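Long-range contacts in phenazine biosynthesis protein PhzF family (Enterococcus faecalis, PDB 1S7J), which is probably an isomerase of the PhzF family, whose fold is that of diaminopimelate epimerase, though its substrate is not established: residues A[120-125]-A[137-142]; A[12-16]-A[250-254]. All blocks are in the same frame, centred on the assembly; numbering follows the deposited sequence.

Contact 1: residues A[120-125]-A[137-142]; sequences PERIPI and IYEAYL
A short antiparallel beta pairing at the margin of one half of the PhzF fold joins residues 120-125, extended throughout, to strand 139-142, whose other edge is flanked by strand 146-149. The segments run 137° apart and are linked through helix 127-133. Ile137 enters extended, its CG2 4.0 Å from Ile125 CG2; Ile125 CD1 lies in van der Waals contact with Tyr138 O at 3.5 Å. Glu139 (m, t) accepts a 2.7 Å hydrogen bond at OE1 from Tyr141 OH, and Tyr213 also bonds to this carboxylate. Ala140 O takes the Ile123 N hydrogen bond at 3.0 Å, while Ala140 CB packs 3.3 Å from Ile123 CG2; Ile123, Ala140 and Ile125 form the apolar side of the pairing. Tyr141 (m) forms a non-hydrogen-bonded pair with Arg122 (CA-CA 4.2 Å); Arg122 (m, m, t) starts away from the strand, yet its guanidinium reaches back under Tyr141 OH. Leu142 closes a hydrogen-bonded pair with Glu121: Glu121 N to Leu142 O 3.0 Å, Leu142 N to Glu121 O 2.8 Å.

Contact 2: residues A[12-16]-A[250-254]; sequences AEEVF and AKLFA
A lysine side chain, rather than backbone pairing, ties the 12-16 loop to strand 250-254: Lys251 NZ donates to Glu13 O at 3.0 Å. The strand segment is already paired with strand 2-10, where Phe253 and Ala254 both face Ile7 in a classic beta bulge. Ala12 is extended, its CA 5.0 Å from Ala250 CA; the backbones come close here without bonding, and Ala12 O makes a weak hydrogen bond to Thr249 OG1. From an extended backbone, Lys251 sends its CB toward the loop; chi1 is -104°, between wells, then m, t, p. One water accepts from Val15 N and, weakly, from Lys251 NZ, each at 3.2 Å. Further along, Val15 (m) places CG1 4.2 Å from Phe253 CD1, at the ring edge. Phe16 has positive phi (78°) and an m side chain, bringing CE2 3.9 Å from Phe253 CE1, with Phe253 in t. Because the ammonium meets a main-chain carbonyl and water, the polar link depends on loop conformation rather than on a partner's side-chain charge.

Contacts 1 and 2 lie on opposite sides of the chain's centre, about 35 Å apart between centres and about 24 Å between nearest atoms, yet both reach the same extended, branched sheet. Along the sequence, contact 1 falls within the stretch of chain between the two segments of contact 2. The former is partly buried, pairs a two-residue strand with the edge of its neighbour and excludes 607 Å² through main-chain bonds, aliphatic side chains, and the Tyr141 ring with the Arg122 side chain along it. The latter lies at the surface, lays a loop alongside the long strand 243-259 and buries only 328 Å², using a lysine, a water and aromatic rings. Neither is close to the predicted active-site residue, Glu46.

Contact 1: residues A[120-125]-A[137-142]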
# COMPACT_ATOMS: atom_id res chain seq x y z
N PRO A 120 -0.08 -17.03 4.01
CA PRO A 120 0.15 -17.65 2.70
C PRO A 120 0.53 -19.13 2.87
O PRO A 120 1.25 -19.48 3.82
CB PRO A 120 1.30 -16.83 2.14
CG PRO A 120 2.09 -16.50 3.36
CD PRO A 120 1.01 -16.11 4.36
N GLU A 121 0.02 -19.97 1.99
CA GLU A 121 0.29 -21.41 2.06
C GLU A 121 1.49 -21.84 1.22
O GLU A 121 1.66 -21.40 0.07
CB GLU A 121 -0.96 -22.22 1.68
CG GLU A 121 -1.40 -22.06 0.23
CD GLU A 121 -2.90 -21.80 0.10
OE1 GLU A 121 -3.66 -22.12 1.05
OE2 GLU A 121 -3.31 -21.28 -0.96
N ARG A 122 2.31 -22.72 1.81
CA ARG A 122 3.51 -23.28 1.17
C ARG A 122 3.37 -23.57 -0.32
O ARG A 122 2.35 -24.11 -0.77
CB ARG A 122 3.91 -24.57 1.89
CG ARG A 122 4.84 -24.38 3.07
CD ARG A 122 6.23 -24.00 2.58
NE ARG A 122 7.22 -23.97 3.65
CZ ARG A 122 8.51 -23.74 3.46
NH1 ARG A 122 9.35 -23.73 4.50
NH2 ARG A 122 8.98 -23.53 2.23
N ILE A 123 4.40 -23.25 -1.08
CA ILE A 123 4.39 -23.48 -2.51
C ILE A 123 5.76 -24.02 -2.90
O ILE A 123 6.73 -23.88 -2.14
CB ILE A 123 4.06 -22.18 -3.27
CG1 ILE A 123 3.16 -22.47 -4.47
CG2 ILE A 123 5.31 -21.43 -3.71
CD1 ILE A 123 1.73 -22.90 -4.10
N PRO A 124 5.84 -24.79 -4.01
CA PRO A 124 7.13 -25.35 -4.44
C PRO A 124 8.09 -24.23 -4.89
O PRO A 124 7.68 -23.29 -5.58
CB PRO A 124 6.74 -26.24 -5.63
CG PRO A 124 5.32 -26.64 -5.31
CD PRO A 124 4.73 -25.34 -4.82
N ILE A 125 9.35 -24.32 -4.47
CA ILE A 125 10.36 -23.33 -4.85
C ILE A 125 10.94 -23.63 -6.24
O ILE A 125 11.94 -24.37 -6.36
CB ILE A 125 11.52 -23.28 -3.83
CG1 ILE A 125 10.98 -23.13 -2.41
CG2 ILE A 125 12.46 -22.13 -4.17
CD1 ILE A 125 12.05 -23.14 -1.34
N ILE A 137 15.93 -18.27 -2.86
CA ILE A 137 14.65 -18.21 -2.17
C ILE A 137 14.63 -19.36 -1.16
O ILE A 137 14.60 -20.53 -1.55
CB ILE A 137 13.49 -18.39 -3.18
CG1 ILE A 137 13.46 -17.22 -4.16
CG2 ILE A 137 12.16 -18.54 -2.44
CD1 ILE A 137 12.45 -17.37 -5.27
N TYR A 138 14.69 -19.02 0.12
CA TYR A 138 14.69 -20.02 1.19
C TYR A 138 13.32 -20.70 1.41
O TYR A 138 13.26 -21.89 1.72
CB TYR A 138 15.16 -19.38 2.50
CG TYR A 138 16.61 -18.98 2.48
CD1 TYR A 138 17.13 -18.17 1.45
CD2 TYR A 138 17.49 -19.40 3.48
CE1 TYR A 138 18.48 -17.80 1.42
CE2 TYR A 138 18.84 -19.04 3.46
CZ TYR A 138 19.33 -18.24 2.43
OH TYR A 138 20.66 -17.90 2.42
N GLU A 139 12.25 -19.93 1.29
CA GLU A 139 10.90 -20.44 1.48
C GLU A 139 9.96 -19.81 0.45
O GLU A 139 10.21 -18.70 -0.02
CB GLU A 139 10.41 -20.10 2.90
CG GLU A 139 11.42 -20.46 4.01
CD GLU A 139 10.94 -20.07 5.41
OE1 GLU A 139 9.72 -19.88 5.60
OE2 GLU A 139 11.80 -19.97 6.32
N ALA A 140 8.91 -20.52 0.10
CA ALA A 140 7.94 -20.01 -0.87
C ALA A 140 6.52 -20.28 -0.39
O ALA A 140 6.26 -21.29 0.27
CB ALA A 140 8.18 -20.64 -2.24
N TYR A 141 5.62 -19.34 -0.68
CA TYR A 141 4.21 -19.44 -0.28
C TYR A 141 3.34 -18.73 -1.31
O TYR A 141 3.85 -18.01 -2.18
CB TYR A 141 4.00 -18.78 1.09
CG TYR A 141 4.87 -19.32 2.21
CD1 TYR A 141 6.11 -18.75 2.49
CD2 TYR A 141 4.42 -20.36 3.02
CE1 TYR A 141 6.89 -19.20 3.55
CE2 TYR A 141 5.19 -20.82 4.10
CZ TYR A 141 6.43 -20.23 4.36
OH TYR A 141 7.18 -20.66 5.44
N LEU A 142 2.03 -18.94 -1.24
CA LEU A 142 1.11 -18.29 -2.17
C LEU A 142 -0.12 -17.74 -1.45
O LEU A 142 -0.58 -18.27 -0.44
CB LEU A 142 0.71 -19.26 -3.30
CG LEU A 142 -0.02 -18.80 -4.60
CD1 LEU A 142 -1.53 -18.78 -4.41
CD2 LEU A 142 0.50 -17.46 -5.12

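Contact 2: residues A[12-16]-A[250-254]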
# COMPACT_ATOMS: atom_id res chain seq x y z
N ALA A 12 5.51 7.75 4.83
CA ALA A 12 6.76 8.48 4.77
C ALA A 12 6.86 9.52 5.86
O ALA A 12 5.89 10.17 6.19
CB ALA A 12 6.89 9.16 3.43
N GLU A 13 8.05 9.68 6.41
CA GLU A 13 8.35 10.64 7.47
C GLU A 13 8.75 12.00 6.83
O GLU A 13 8.63 13.06 7.45
CB GLU A 13 9.48 10.07 8.35
CG GLU A 13 9.36 10.29 9.85
CD GLU A 13 10.58 9.82 10.64
OE1 GLU A 13 10.57 9.99 11.89
OE2 GLU A 13 11.54 9.28 10.03
N GLU A 14 9.30 11.90 5.62
CA GLU A 14 9.78 13.06 4.86
C GLU A 14 9.40 12.86 3.38
O GLU A 14 9.12 11.73 2.96
CB GLU A 14 11.30 13.18 4.97
CG GLU A 14 12.06 11.97 4.43
CD GLU A 14 13.57 12.17 4.39
OE1 GLU A 14 14.22 12.15 5.46
OE2 GLU A 14 14.12 12.34 3.27
N VAL A 15 9.39 13.94 2.60
CA VAL A 15 9.03 13.83 1.18
C VAL A 15 10.06 13.02 0.41
O VAL A 15 11.20 12.85 0.85
CB VAL A 15 8.86 15.24 0.49
CG1 VAL A 15 7.74 16.05 1.17
CG2 VAL A 15 10.16 16.00 0.51
N PHE A 16 9.64 12.54 -0.76
CA PHE A 16 10.46 11.71 -1.66
C PHE A 16 10.54 10.25 -1.18
O PHE A 16 11.13 9.40 -1.85
CB PHE A 16 11.87 12.30 -1.85
CG PHE A 16 11.87 13.72 -2.29
CD1 PHE A 16 12.76 14.64 -1.73
CD2 PHE A 16 10.95 14.18 -3.23
CE1 PHE A 16 12.72 15.99 -2.08
CE2 PHE A 16 10.90 15.51 -3.60
CZ PHE A 16 11.79 16.43 -3.02
N ALA A 250 2.69 10.06 7.36
CA ALA A 250 2.46 10.65 6.04
C ALA A 250 3.07 12.05 5.95
O ALA A 250 3.28 12.72 6.97
CB ALA A 250 1.00 10.69 5.73
N LYS A 251 3.31 12.49 4.72
CA LYS A 251 3.89 13.82 4.47
C LYS A 251 3.29 14.49 3.27
O LYS A 251 3.21 13.89 2.19
CB LYS A 251 5.40 13.72 4.30
CG LYS A 251 6.21 14.18 5.52
CD LYS A 251 6.10 15.70 5.72
CE LYS A 251 6.97 16.18 6.88
NZ LYS A 251 8.42 15.92 6.66
N LEU A 252 2.86 15.73 3.44
CA LEU A 252 2.29 16.51 2.36
C LEU A 252 3.43 16.98 1.45
O LEU A 252 4.40 17.58 1.93
CB LEU A 252 1.56 17.73 2.90
CG LEU A 252 0.25 18.19 2.26
CD1 LEU A 252 0.27 19.69 2.04
CD2 LEU A 252 -0.01 17.48 0.98
N PHE A 253 3.36 16.64 0.18
CA PHE A 253 4.36 17.06 -0.76
C PHE A 253 3.92 18.39 -1.36
O PHE A 253 4.71 19.31 -1.46
CB PHE A 253 4.54 16.03 -1.90
CG PHE A 253 5.37 16.53 -3.04
CD1 PHE A 253 6.74 16.80 -2.86
CD2 PHE A 253 4.79 16.81 -4.28
CE1 PHE A 253 7.51 17.35 -3.89
CE2 PHE A 253 5.55 17.36 -5.32
CZ PHE A 253 6.91 17.64 -5.13
N ALA A 254 2.66 18.45 -1.77
CA ALA A 254 2.10 19.64 -2.38
C ALA A 254 0.61 19.79 -2.14
O ALA A 254 -0.09 18.81 -1.88
CB ALA A 254 2.37 19.64 -3.88
O HOH W 1 10.54 16.39 4.28